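Pectate lyase (Paenibacillus sp. 0602, PDB 5GT5) depolymerises polygalacturonate, and probably partly methylated pectins as well, by eliminative cleavage within the chain, most likely with calcium as cofactor. Local coordinates at residues I290-T295 with N324-T329; H267-D272 with A421-S426; T369-D374 with G386-P391; D145-D150 with Q243-L248; T252-A257 with A358-K363. The protein carries 1 engineered substitution. One frame throughout, in Å; residues are numbered along the deposited sequence.

Contact 1 (I290-T295 with N324-T329)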
# COMPACT_ATOMS: atom_id res chain seq x y z
N ILE A 290 -14.95 7.17 -19.45
CA ILE A 290 -14.23 6.39 -20.47
C ILE A 290 -15.08 6.26 -21.71
O ILE A 290 -16.30 6.51 -21.66
CB ILE A 290 -13.75 4.98 -19.98
CG1 ILE A 290 -14.93 4.04 -19.66
CG2 ILE A 290 -12.80 5.16 -18.76
CD1 ILE A 290 -14.50 2.56 -19.58
N ILE A 291 -14.46 5.90 -22.83
CA ILE A 291 -15.14 5.65 -24.10
C ILE A 291 -14.84 4.23 -24.54
O ILE A 291 -13.66 3.84 -24.59
CB ILE A 291 -14.67 6.61 -25.18
CG1 ILE A 291 -15.01 8.04 -24.78
CG2 ILE A 291 -15.32 6.28 -26.53
CD1 ILE A 291 -14.49 9.07 -25.75
N MET A 292 -15.88 3.44 -24.83
CA MET A 292 -15.68 2.14 -25.48
C MET A 292 -16.31 2.31 -26.85
O MET A 292 -17.53 2.34 -26.95
CB MET A 292 -16.42 1.01 -24.75
CG MET A 292 -16.12 0.89 -23.25
SD MET A 292 -17.20 -0.43 -22.60
CE MET A 292 -17.13 -0.09 -20.84
N ASP A 293 -15.50 2.47 -27.88
CA ASP A 293 -15.99 2.72 -29.24
C ASP A 293 -15.52 1.59 -30.12
O ASP A 293 -14.35 1.57 -30.56
CB ASP A 293 -15.46 4.06 -29.75
CG ASP A 293 -16.02 4.42 -31.09
OD1 ASP A 293 -16.51 3.55 -31.81
OD2 ASP A 293 -15.98 5.62 -31.42
N ALA A 294 -16.42 0.66 -30.42
CA ALA A 294 -16.11 -0.55 -31.19
C ALA A 294 -16.71 -0.44 -32.61
O ALA A 294 -17.00 -1.46 -33.23
CB ALA A 294 -16.65 -1.81 -30.47
N THR A 295 -16.84 0.78 -33.12
CA THR A 295 -17.43 1.01 -34.45
C THR A 295 -16.82 0.15 -35.55
O THR A 295 -17.54 -0.50 -36.33
CB THR A 295 -17.28 2.49 -34.85
OG1 THR A 295 -18.04 3.31 -33.96
CG2 THR A 295 -17.79 2.72 -36.31
N ASN A 324 -18.07 -7.23 -26.15
CA ASN A 324 -18.32 -7.03 -24.75
C ASN A 324 -17.80 -5.69 -24.28
O ASN A 324 -16.95 -5.09 -24.93
CB ASN A 324 -17.66 -8.11 -23.90
CG ASN A 324 -18.28 -9.49 -24.09
OD1 ASN A 324 -19.40 -9.65 -24.62
ND2 ASN A 324 -17.54 -10.52 -23.64
N GLY A 325 -18.27 -5.24 -23.14
CA GLY A 325 -17.80 -4.00 -22.53
C GLY A 325 -17.17 -4.26 -21.17
O GLY A 325 -16.04 -4.78 -21.09
N ALA A 326 -17.87 -3.89 -20.10
CA ALA A 326 -17.41 -4.11 -18.73
C ALA A 326 -18.00 -5.41 -18.20
O ALA A 326 -19.18 -5.74 -18.47
CB ALA A 326 -17.85 -2.92 -17.84
N ILE A 327 -17.20 -6.17 -17.45
CA ILE A 327 -17.60 -7.49 -16.97
C ILE A 327 -17.21 -7.62 -15.50
O ILE A 327 -16.03 -7.48 -15.15
CB ILE A 327 -16.88 -8.61 -17.77
CG1 ILE A 327 -17.14 -8.45 -19.27
CG2 ILE A 327 -17.43 -9.98 -17.34
CD1 ILE A 327 -15.96 -7.90 -20.05
N SER A 328 -18.19 -7.88 -14.64
CA SER A 328 -17.94 -8.13 -13.23
C SER A 328 -18.29 -9.58 -12.92
O SER A 328 -19.39 -10.03 -13.26
CB SER A 328 -18.83 -7.24 -12.36
OG SER A 328 -18.45 -7.41 -10.99
N THR A 329 -17.34 -10.29 -12.30
CA THR A 329 -17.56 -11.71 -11.98
C THR A 329 -17.15 -12.01 -10.56
O THR A 329 -16.39 -11.26 -9.93
CB THR A 329 -16.78 -12.67 -12.93
OG1 THR A 329 -15.36 -12.61 -12.63
CG2 THR A 329 -17.02 -12.35 -14.42
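Inside the parallel beta-helix, Met292 on strand 291-293 crosses the core to meet Gly325 and Ala326 near the start of strand 324-329. The two strands lie in different sheets of the coil, and one unbranched side chain bridges them. Met292 holds CG beside its backbone N (chi1 -53°) and runs extended from there, which carries its last two atoms to the far wall. SD settles against the glycine, with Met292 SD and Gly325 CA 3.6 Å apart. One bond further on, Met292 CE reaches the next peptide, 3.9 Å from Ala326 N, and leans on the neighbouring methyl, 4.2 Å from Ala326 CB. A CB modelled on Gly325 would fall 3.1 Å from Met292 SD, a tight approach, so the missing side chain is part of the fit. Met277 and Ile341 also pack on Met292. Where its strand ends, Asp293 OD1 takes two bonds from one residue, from Thr295 N at 3.1 Å and from Thr295 OG1 at 2.6 Å. The first closes an Asx turn, with Ala294 as N-cap of helix 295-301. Apolar side chains pointing inward from the sheets fill the interior of the parallel beta-helix of this lyase family, and Met292 is one of them.

Contact 2 (H267-D272 with A421-S426)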
# COMPACT_ATOMS: atom_id res chain seq x y z
N HIS A 267 -10.99 8.74 -18.26
CA HIS A 267 -10.51 9.53 -19.40
C HIS A 267 -9.65 8.68 -20.33
O HIS A 267 -8.65 9.13 -20.89
CB HIS A 267 -9.80 10.83 -18.92
CG HIS A 267 -10.74 11.79 -18.26
ND1 HIS A 267 -11.06 11.73 -16.92
CD2 HIS A 267 -11.51 12.79 -18.77
CE1 HIS A 267 -11.97 12.63 -16.64
NE2 HIS A 267 -12.25 13.31 -17.75
N ASN A 268 -10.06 7.42 -20.50
CA ASN A 268 -9.42 6.52 -21.46
C ASN A 268 -10.30 6.30 -22.65
O ASN A 268 -11.54 6.31 -22.53
CB ASN A 268 -9.13 5.14 -20.87
CG ASN A 268 -8.18 5.18 -19.70
OD1 ASN A 268 -7.32 6.08 -19.59
ND2 ASN A 268 -8.32 4.18 -18.82
N VAL A 269 -9.68 6.08 -23.80
CA VAL A 269 -10.41 5.67 -25.02
C VAL A 269 -10.05 4.24 -25.36
O VAL A 269 -8.87 3.91 -25.50
CB VAL A 269 -10.07 6.59 -26.22
CG1 VAL A 269 -10.75 6.11 -27.51
CG2 VAL A 269 -10.44 8.03 -25.91
N TYR A 270 -11.07 3.39 -25.46
CA TYR A 270 -10.91 1.98 -25.87
C TYR A 270 -11.52 1.86 -27.25
O TYR A 270 -12.74 1.73 -27.39
CB TYR A 270 -11.64 1.04 -24.88
CG TYR A 270 -11.02 1.10 -23.49
CD1 TYR A 270 -9.92 0.30 -23.17
CD2 TYR A 270 -11.53 1.95 -22.51
CE1 TYR A 270 -9.31 0.39 -21.91
CE2 TYR A 270 -10.96 2.02 -21.24
CZ TYR A 270 -9.84 1.24 -20.96
OH TYR A 270 -9.28 1.32 -19.71
N LYS A 271 -10.67 1.97 -28.28
CA LYS A 271 -11.13 1.97 -29.65
C LYS A 271 -10.92 0.61 -30.27
O LYS A 271 -9.78 0.14 -30.41
CB LYS A 271 -10.38 3.04 -30.45
CG LYS A 271 -10.90 3.15 -31.88
CD LYS A 271 -10.13 4.21 -32.69
CE LYS A 271 -10.58 4.24 -34.16
NZ LYS A 271 -9.78 3.35 -35.05
N ASP A 272 -12.04 -0.04 -30.63
CA ASP A 272 -12.00 -1.36 -31.24
C ASP A 272 -11.27 -2.36 -30.35
O ASP A 272 -10.43 -3.14 -30.81
CB ASP A 272 -11.39 -1.28 -32.65
CG ASP A 272 -12.19 -0.34 -33.54
OD1 ASP A 272 -13.44 -0.47 -33.55
OD2 ASP A 272 -11.55 0.53 -34.19
N ALA A 421 -15.30 14.37 -27.84
CA ALA A 421 -14.55 15.52 -28.35
C ALA A 421 -13.32 15.79 -27.49
O ALA A 421 -12.22 16.05 -28.01
CB ALA A 421 -15.43 16.75 -28.42
N ARG A 422 -13.48 15.73 -26.17
CA ARG A 422 -12.36 16.00 -25.26
C ARG A 422 -11.24 14.98 -25.38
O ARG A 422 -10.06 15.35 -25.44
CB ARG A 422 -12.84 16.07 -23.80
CG ARG A 422 -11.69 16.29 -22.77
CD ARG A 422 -11.12 17.70 -22.93
NE ARG A 422 -9.95 17.97 -22.09
CZ ARG A 422 -8.71 17.63 -22.40
NH1 ARG A 422 -8.44 17.00 -23.53
NH2 ARG A 422 -7.72 17.94 -21.54
N LEU A 423 -11.59 13.70 -25.41
CA LEU A 423 -10.57 12.66 -25.39
C LEU A 423 -9.89 12.42 -26.72
O LEU A 423 -8.78 11.89 -26.74
CB LEU A 423 -11.16 11.35 -24.88
CG LEU A 423 -11.71 11.35 -23.45
CD1 LEU A 423 -11.98 9.92 -23.05
CD2 LEU A 423 -10.77 12.04 -22.42
N THR A 424 -10.53 12.80 -27.83
CA THR A 424 -9.93 12.60 -29.15
C THR A 424 -9.29 13.89 -29.69
O THR A 424 -8.81 13.91 -30.82
CB THR A 424 -10.95 12.05 -30.18
OG1 THR A 424 -11.97 13.04 -30.42
CG2 THR A 424 -11.57 10.76 -29.69
N ALA A 425 -9.28 14.94 -28.88
CA ALA A 425 -8.65 16.21 -29.27
C ALA A 425 -7.14 16.11 -29.34
O ALA A 425 -6.53 15.13 -28.89
CB ALA A 425 -9.05 17.32 -28.32
N SER A 426 -6.50 17.14 -29.89
CA SER A 426 -5.05 17.19 -29.95
C SER A 426 -4.42 17.11 -28.56
O SER A 426 -3.29 16.62 -28.41
CB SER A 426 -4.59 18.48 -30.65
OG SER A 426 -4.97 19.61 -29.88
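Leu423 stands roughly perpendicular to His267 but lies alongside Val269, the two pointing opposite ways, so a single leucine serves two differently turned neighbours. Its two methyls divide the work. Leu423 CD2 comes to the edge of the imidazole, close to the ring plane, 3.8 Å from His267 CD2, and it lies equally near the stem of that side chain at His267 CB. The other branch, Leu423 CD1, rests 3.7 Å from Asn268 O and 3.8 Å from Val269 CG2. Closer still is the root of the leucine: Val269 CG2 packs 3.5 Å from Leu423 CB. The valine torsion, with CG1 anti to the backbone N (chi1 176°), is what sets CG2 rather than CG1 against the leucine. The pairing lays the short C-terminal helix 419-423 against the outside of the parallel beta-helix, where Ile291 and Trp190, from the two strands flanking 262-271 in the sheet, also touch Leu423. Replacing Leu423 with an alanine would probably open a gap between Val269 and the imidazole edge and weaken the seating of the helix on the strand. The ring has other supports, since His267 NE2 is hydrogen-bonded to Asp414 OD2 and the imidazole stacks on Trp190. Asn268 points away from the helix: its OD1 is bonded to Ser191 N, and Asn268 ND2, also bonded to Ile188 O, gives a bond to Tyr270 OH at 3.1 Å, with the hydroxyl oxygen 27° out of the amide plane.

Contact 3 (T369-D374 with G386-P391)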
# COMPACT_ATOMS: atom_id res chain seq x y z
N THR A 369 -24.75 7.09 -18.61
CA THR A 369 -23.85 6.76 -19.70
C THR A 369 -24.59 6.77 -21.02
O THR A 369 -25.76 6.38 -21.10
CB THR A 369 -23.22 5.40 -19.40
OG1 THR A 369 -22.22 5.62 -18.39
CG2 THR A 369 -22.54 4.79 -20.58
N ILE A 370 -23.92 7.26 -22.05
CA ILE A 370 -24.44 7.31 -23.40
C ILE A 370 -24.13 6.02 -24.13
O ILE A 370 -22.98 5.57 -24.12
CB ILE A 370 -23.84 8.53 -24.13
CG1 ILE A 370 -24.36 9.81 -23.46
CG2 ILE A 370 -24.17 8.52 -25.63
CD1 ILE A 370 -23.68 11.12 -23.99
N TYR A 371 -25.15 5.41 -24.73
CA TYR A 371 -25.00 4.14 -25.42
C TYR A 371 -25.63 4.21 -26.79
O TYR A 371 -26.72 4.79 -26.97
CB TYR A 371 -25.66 3.03 -24.59
CG TYR A 371 -25.60 1.68 -25.22
CD1 TYR A 371 -24.42 0.94 -25.19
CD2 TYR A 371 -26.70 1.16 -25.87
CE1 TYR A 371 -24.37 -0.34 -25.79
CE2 TYR A 371 -26.67 -0.09 -26.48
CZ TYR A 371 -25.50 -0.84 -26.44
OH TYR A 371 -25.48 -2.08 -27.03
N SER A 372 -24.98 3.60 -27.77
CA SER A 372 -25.50 3.51 -29.14
C SER A 372 -25.10 2.17 -29.74
O SER A 372 -23.95 1.76 -29.61
CB SER A 372 -24.96 4.65 -29.99
OG SER A 372 -25.42 4.53 -31.34
N LEU A 373 -26.05 1.49 -30.38
CA LEU A 373 -25.76 0.24 -31.07
C LEU A 373 -26.48 0.29 -32.41
O LEU A 373 -27.71 0.38 -32.46
CB LEU A 373 -26.23 -0.99 -30.27
CG LEU A 373 -25.94 -2.34 -30.94
CD1 LEU A 373 -24.43 -2.57 -31.02
CD2 LEU A 373 -26.63 -3.52 -30.21
N ASP A 374 -25.71 0.23 -33.50
CA ASP A 374 -26.28 0.22 -34.85
C ASP A 374 -27.22 1.40 -35.06
O ASP A 374 -28.31 1.25 -35.62
CB ASP A 374 -27.01 -1.10 -35.12
CG ASP A 374 -26.12 -2.31 -34.97
OD1 ASP A 374 -24.92 -2.23 -35.29
OD2 ASP A 374 -26.62 -3.36 -34.51
N GLY A 386 -36.13 -1.73 -19.24
CA GLY A 386 -35.82 -1.74 -20.65
C GLY A 386 -34.44 -1.22 -21.01
O GLY A 386 -34.15 -1.08 -22.19
N SER A 387 -33.60 -0.92 -20.02
CA SER A 387 -32.31 -0.33 -20.34
C SER A 387 -31.44 -1.23 -21.18
O SER A 387 -31.27 -2.40 -20.84
CB SER A 387 -31.58 -0.03 -19.06
OG SER A 387 -30.25 0.43 -19.42
N PRO A 388 -30.83 -0.68 -22.25
CA PRO A 388 -29.88 -1.51 -23.01
C PRO A 388 -28.56 -1.70 -22.26
O PRO A 388 -27.71 -2.47 -22.71
CB PRO A 388 -29.66 -0.71 -24.29
CG PRO A 388 -29.82 0.73 -23.87
CD PRO A 388 -30.95 0.67 -22.81
N LEU A 389 -28.40 -1.03 -21.12
CA LEU A 389 -27.23 -1.23 -20.27
C LEU A 389 -27.49 -2.22 -19.12
O LEU A 389 -26.68 -2.34 -18.20
CB LEU A 389 -26.75 0.11 -19.72
CG LEU A 389 -26.33 1.09 -20.80
CD1 LEU A 389 -26.07 2.46 -20.21
CD2 LEU A 389 -25.08 0.56 -21.50
N ALA A 390 -28.62 -2.94 -19.16
CA ALA A 390 -28.91 -3.90 -18.08
C ALA A 390 -27.87 -5.03 -18.06
O ALA A 390 -27.42 -5.49 -19.11
CB ALA A 390 -30.30 -4.48 -18.27
N PRO A 391 -27.50 -5.49 -16.87
CA PRO A 391 -26.53 -6.59 -16.81
C PRO A 391 -27.08 -7.88 -17.32
O PRO A 391 -28.22 -8.23 -17.02
CB PRO A 391 -26.23 -6.73 -15.31
CG PRO A 391 -26.73 -5.47 -14.65
CD PRO A 391 -27.87 -4.98 -15.53
O HOH W 1 -27.37 -3.62 -25.25
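The phenol ring of Tyr371 is met obliquely by two apolar groups, Pro388 and Leu389, both on the same side of its plane. Pro388 takes the CD2-CE2 flank, with Pro388 CG 3.7 Å from Tyr371 CD2 and CB about equally close to both of those ring carbons. On the other flank Leu389 CD2 lies 3.8 Å from Tyr371 CD1 and nearly as close to CG. The ring gets there because CG stands anti to the backbone N (chi1 179°), which swings it from strand 369-372 toward the loop. Leu389 CD1 extends the packing to the residue two places before the tyrosine, 4.0 Å from Thr369 O and 4.2 Å from Thr369 CB. The loop is held in shape by a type I turn from Ser387 to Ala390 and, within it, an ST turn in which Leu389 N donates to Ser387 OG at 2.9 Å (angle 150°). Phe378, on the strand paired antiparallel with 369-372, lies against Ser387, Pro388 and Leu389, and Pro347 touches both Tyr371 and Leu389; the loop thereby folds over a late coil of the beta-helix. A water donates to Tyr371 OH at 3.0 Å and to Pro388 O at 2.8 Å. With an alanine at Tyr371, the proline and leucine would probably face a gap, and the water and Val344 O would each lose their hydroxyl partner. The contact thus joins an apolar ring surface to a polar end with two partners, the water and Val344 O.

Contact 4 (D145-D150 with Q243-L248)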
# COMPACT_ATOMS: atom_id res chain seq x y z
N ASP A 145 -7.45 -18.97 -30.16
CA ASP A 145 -7.63 -18.72 -28.73
C ASP A 145 -6.59 -17.78 -28.10
O ASP A 145 -6.84 -17.26 -27.02
CB ASP A 145 -7.63 -20.02 -27.94
CG ASP A 145 -8.85 -20.86 -28.21
OD1 ASP A 145 -9.83 -20.32 -28.78
OD2 ASP A 145 -8.81 -22.04 -27.84
N TYR A 146 -5.45 -17.56 -28.77
CA TYR A 146 -4.37 -16.73 -28.21
C TYR A 146 -3.99 -17.19 -26.82
O TYR A 146 -3.95 -16.39 -25.89
CB TYR A 146 -4.74 -15.23 -28.25
CG TYR A 146 -4.74 -14.78 -29.70
CD1 TYR A 146 -3.58 -14.35 -30.31
CD2 TYR A 146 -5.90 -14.89 -30.47
CE1 TYR A 146 -3.55 -13.98 -31.67
CE2 TYR A 146 -5.89 -14.54 -31.84
CZ TYR A 146 -4.72 -14.09 -32.42
OH TYR A 146 -4.70 -13.74 -33.75
N ASP A 147 -3.71 -18.48 -26.69
CA ASP A 147 -3.41 -19.06 -25.38
C ASP A 147 -1.97 -19.50 -25.19
O ASP A 147 -1.62 -19.95 -24.10
CB ASP A 147 -4.38 -20.24 -25.09
CG ASP A 147 -5.77 -19.78 -24.59
OD1 ASP A 147 -5.87 -18.66 -24.02
OD2 ASP A 147 -6.74 -20.55 -24.77
N LYS A 148 -1.12 -19.34 -26.21
CA LYS A 148 0.25 -19.83 -26.12
C LYS A 148 1.26 -18.76 -25.70
O LYS A 148 1.96 -18.92 -24.69
CB LYS A 148 0.71 -20.48 -27.42
CG LYS A 148 2.05 -21.18 -27.27
CD LYS A 148 2.44 -21.92 -28.51
CE LYS A 148 3.70 -22.75 -28.25
NZ LYS A 148 3.41 -23.82 -27.25
N ASN A 149 1.35 -17.68 -26.47
CA ASN A 149 2.49 -16.77 -26.29
C ASN A 149 2.50 -16.02 -24.96
O ASN A 149 3.58 -15.72 -24.41
CB ASN A 149 2.55 -15.74 -27.42
CG ASN A 149 2.85 -16.36 -28.77
OD1 ASN A 149 2.65 -17.58 -28.97
ND2 ASN A 149 3.33 -15.54 -29.70
N ASP A 150 1.32 -15.69 -24.46
CA ASP A 150 1.17 -14.99 -23.18
C ASP A 150 1.89 -13.65 -23.18
O ASP A 150 2.47 -13.25 -22.17
CB ASP A 150 1.65 -15.86 -22.00
CG ASP A 150 0.86 -17.15 -21.84
OD1 ASP A 150 -0.32 -17.22 -22.25
OD2 ASP A 150 1.43 -18.11 -21.29
N GLN A 243 -8.65 -5.32 -31.13
CA GLN A 243 -7.88 -5.98 -30.06
C GLN A 243 -8.78 -6.94 -29.30
O GLN A 243 -9.87 -6.56 -28.88
CB GLN A 243 -7.32 -4.89 -29.13
CG GLN A 243 -6.75 -5.42 -27.81
CD GLN A 243 -5.57 -6.34 -27.99
OE1 GLN A 243 -4.96 -6.37 -29.08
NE2 GLN A 243 -5.22 -7.08 -26.95
N LYS A 244 -8.36 -8.18 -29.11
CA LYS A 244 -9.26 -9.19 -28.51
C LYS A 244 -9.49 -8.98 -27.02
O LYS A 244 -10.60 -9.14 -26.53
CB LYS A 244 -8.70 -10.60 -28.75
CG LYS A 244 -9.57 -11.76 -28.28
CD LYS A 244 -10.86 -11.81 -29.07
CE LYS A 244 -10.63 -12.35 -30.48
NZ LYS A 244 -11.91 -12.52 -31.24
N LYS A 245 -8.45 -8.61 -26.28
CA LYS A 245 -8.53 -8.53 -24.80
C LYS A 245 -8.01 -7.20 -24.26
O LYS A 245 -6.93 -6.76 -24.65
CB LYS A 245 -7.70 -9.67 -24.15
CG LYS A 245 -8.23 -11.08 -24.39
CD LYS A 245 -7.14 -12.10 -24.16
CE LYS A 245 -7.58 -13.51 -24.50
NZ LYS A 245 -6.40 -14.39 -24.77
N GLY A 246 -8.75 -6.58 -23.35
CA GLY A 246 -8.33 -5.35 -22.72
C GLY A 246 -7.58 -5.52 -21.41
O GLY A 246 -6.37 -5.69 -21.39
N HIS A 247 -8.31 -5.45 -20.29
CA HIS A 247 -7.76 -5.55 -18.94
C HIS A 247 -8.29 -6.79 -18.21
O HIS A 247 -9.49 -6.90 -17.96
CB HIS A 247 -8.24 -4.35 -18.09
CG HIS A 247 -7.83 -3.00 -18.60
ND1 HIS A 247 -6.53 -2.63 -18.78
CD2 HIS A 247 -8.59 -1.90 -18.88
CE1 HIS A 247 -6.48 -1.37 -19.21
NE2 HIS A 247 -7.72 -0.91 -19.27
N LEU A 248 -7.42 -7.72 -17.87
CA LEU A 248 -7.75 -8.85 -17.00
C LEU A 248 -7.37 -8.45 -15.59
O LEU A 248 -6.19 -8.25 -15.29
CB LEU A 248 -6.98 -10.10 -17.42
CG LEU A 248 -7.32 -11.36 -16.62
CD1 LEU A 248 -8.80 -11.76 -16.78
CD2 LEU A 248 -6.38 -12.48 -17.05
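Lys245 makes the close approach to the 145-150 loop, its NZ near Tyr146. First in sequence, Gln243 bends back so that its NE2 donates to Lys245 O at 2.9 Å, an almost straight bond (171°) with the acceptor in the plane of the Gln243 amide, while Gln243 OE1 is hydrogen-bonded to Ala172 N. Lys244 sends its NZ to Gln274 OE1. Lys245 then stretches out, extended beyond CG, and brings its ammonium group up to the opposite loop. There NZ sits 3.4 Å from Tyr146 O, too badly angled for a hydrogen bond, 3.7 Å from Asp145 O and 3.9 Å from Tyr146 CB. Asp147 OD1 stays 4.4 Å from Lys245 NZ, beyond salt-bridge range. The firm partner lies outside both segments: Asp174 OD1, a salt bridge to a residue that probably binds calcium. Arg276, the likely active-site arginine, is close by. Beyond the lysine, Gly246 bonds through its backbone to Leu176, His247 ND1 to Val177 O, and Leu248 N to Asp178 OD1, again a probable calcium ligand. Across the contact, then, the ammonium group meets two carbonyl oxygens and a more distant carboxylate, a loose electrostatic attraction that would add to the hold of Asp174 beside the probable calcium site.

Contact 5 (T252-A257 with A358-K363)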
# COMPACT_ATOMS: atom_id res chain seq x y z
N THR A 252 -7.20 -15.70 -11.85
CA THR A 252 -7.51 -17.08 -11.45
C THR A 252 -8.85 -17.13 -10.73
O THR A 252 -9.10 -16.36 -9.81
CB THR A 252 -6.43 -17.61 -10.52
OG1 THR A 252 -5.14 -17.45 -11.13
CG2 THR A 252 -6.67 -19.11 -10.19
N SER A 253 -9.72 -18.06 -11.13
CA SER A 253 -11.05 -18.12 -10.56
C SER A 253 -11.02 -18.41 -9.05
O SER A 253 -10.30 -19.32 -8.56
CB SER A 253 -11.85 -19.19 -11.31
OG SER A 253 -13.20 -19.14 -10.94
N ASP A 254 -11.79 -17.61 -8.31
CA ASP A 254 -12.09 -17.79 -6.88
C ASP A 254 -10.86 -17.76 -5.97
O ASP A 254 -10.88 -18.28 -4.85
CB ASP A 254 -12.86 -19.11 -6.65
CG ASP A 254 -14.29 -19.10 -7.21
OD1 ASP A 254 -14.98 -18.05 -7.23
OD2 ASP A 254 -14.75 -20.22 -7.58
N GLU A 255 -9.83 -17.03 -6.36
CA GLU A 255 -8.70 -16.84 -5.47
C GLU A 255 -9.01 -15.76 -4.47
O GLU A 255 -9.50 -14.69 -4.84
CB GLU A 255 -7.51 -16.37 -6.28
CG GLU A 255 -6.74 -17.46 -6.96
CD GLU A 255 -6.07 -18.39 -5.96
OE1 GLU A 255 -5.57 -17.90 -4.90
OE2 GLU A 255 -6.03 -19.61 -6.23
N SER A 256 -8.71 -16.00 -3.21
CA SER A 256 -9.05 -15.03 -2.18
C SER A 256 -8.35 -13.68 -2.36
O SER A 256 -8.90 -12.63 -1.98
CB SER A 256 -8.79 -15.63 -0.78
OG SER A 256 -7.40 -15.81 -0.55
N ALA A 257 -7.15 -13.68 -2.94
CA ALA A 257 -6.46 -12.42 -3.21
C ALA A 257 -7.21 -11.51 -4.20
O ALA A 257 -6.94 -10.32 -4.27
CB ALA A 257 -5.04 -12.68 -3.68
N ALA A 358 -24.53 -18.60 -8.85
CA ALA A 358 -24.36 -17.23 -8.35
C ALA A 358 -22.95 -16.92 -7.88
O ALA A 358 -22.53 -15.75 -7.86
CB ALA A 358 -25.38 -16.90 -7.26
N THR A 359 -22.21 -17.95 -7.47
CA THR A 359 -20.84 -17.75 -7.02
C THR A 359 -20.01 -17.09 -8.11
O THR A 359 -19.05 -16.36 -7.81
CB THR A 359 -20.20 -19.10 -6.62
OG1 THR A 359 -21.04 -19.74 -5.64
CG2 THR A 359 -18.82 -18.92 -6.03
N TYR A 360 -20.38 -17.33 -9.36
CA TYR A 360 -19.65 -16.77 -10.50
C TYR A 360 -20.16 -15.39 -10.95
O TYR A 360 -19.57 -14.74 -11.81
CB TYR A 360 -19.60 -17.77 -11.66
CG TYR A 360 -18.67 -18.93 -11.38
CD1 TYR A 360 -17.29 -18.77 -11.44
CD2 TYR A 360 -19.18 -20.17 -10.98
CE1 TYR A 360 -16.44 -19.83 -11.15
CE2 TYR A 360 -18.34 -21.22 -10.69
CZ TYR A 360 -16.97 -21.05 -10.78
OH TYR A 360 -16.11 -22.09 -10.49
N THR A 361 -21.26 -14.93 -10.36
CA THR A 361 -21.83 -13.63 -10.71
C THR A 361 -21.16 -12.49 -9.96
O THR A 361 -20.88 -12.57 -8.77
CB THR A 361 -23.33 -13.61 -10.38
OG1 THR A 361 -23.96 -14.66 -11.11
CG2 THR A 361 -23.98 -12.26 -10.76
N GLY A 362 -20.84 -11.41 -10.69
CA GLY A 362 -20.36 -10.21 -10.06
C GLY A 362 -21.44 -9.14 -10.00
O GLY A 362 -22.51 -9.27 -10.64
N LYS A 363 -21.17 -8.10 -9.20
CA LYS A 363 -22.04 -6.93 -9.09
C LYS A 363 -21.57 -5.87 -10.06
O LYS A 363 -20.38 -5.59 -10.15
CB LYS A 363 -22.01 -6.36 -7.68
CG LYS A 363 -22.47 -7.35 -6.59
CD LYS A 363 -22.22 -6.88 -5.17
CE LYS A 363 -20.74 -6.96 -4.80
NZ LYS A 363 -20.55 -6.53 -3.39
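Ser253 OG meets the Tyr360 ring at its edge and in its plane, 3.3 Å from Tyr360 CE1. The hydroxyl reaches that edge because OG stands anti to the backbone N (chi1 -170°). Asp254 comes in roughly perpendicular to the tyrosine side chain, its carboxylate plane 35° from that of the ring. Asp254 OD2 stops 3.7 Å from Tyr360 OH, with no hydrogen bond between them, and approaches the ring obliquely. The other oxygen, Asp254 OD1, lies 4.1 Å from Thr359 CG2. Behind this first shell, a type II turn from Thr252 to Glu255 presents the serine and aspartate, and a short 3-10 turn, closed by Thr361 N to Ala358 O at 2.9 Å, presents the threonine and tyrosine. The contact joins the beta-helix loop following strand 248-249 to the one leading into strand 363-367. Glu330, in the next shell, ties the two together: its carboxylate is hydrogen-bonded to Ser253 OG and Asp254 N, its backbone to that of Tyr360. Further along the first loop, Ser256 and Ala257 pack on Asn357 and Thr359 of the second subunit. With oxygens facing ring carbons and a methyl, the loops touch by weak polar and van der Waals forces while their shared glutamate supplies the stronger link.

Overall arrangement
From the N terminus, contact 4 opens first, at 145-150, and closes at 243-248, bringing two loops together beside the probable calcium site before any other contact begins. Contact 5 then opens at 252-257, contact 2 at 267-272 and contact 1 at 290-295. Contact 1 closes first, at 324-329, nested within both of the others, and joins two sheets through the core. Contact 5 closes at 358-363, so it crosses contact 2. Contact 3 (369-374 with 386-391) lies wholly inside the span of contact 2, which ends by laying the C-terminal helix on the beta-helix. Strands 262-271 and 291-293 pair directly, joining contacts 1 and 2, while Tyr270 OH to His247 NE2 links contacts 2 and 4.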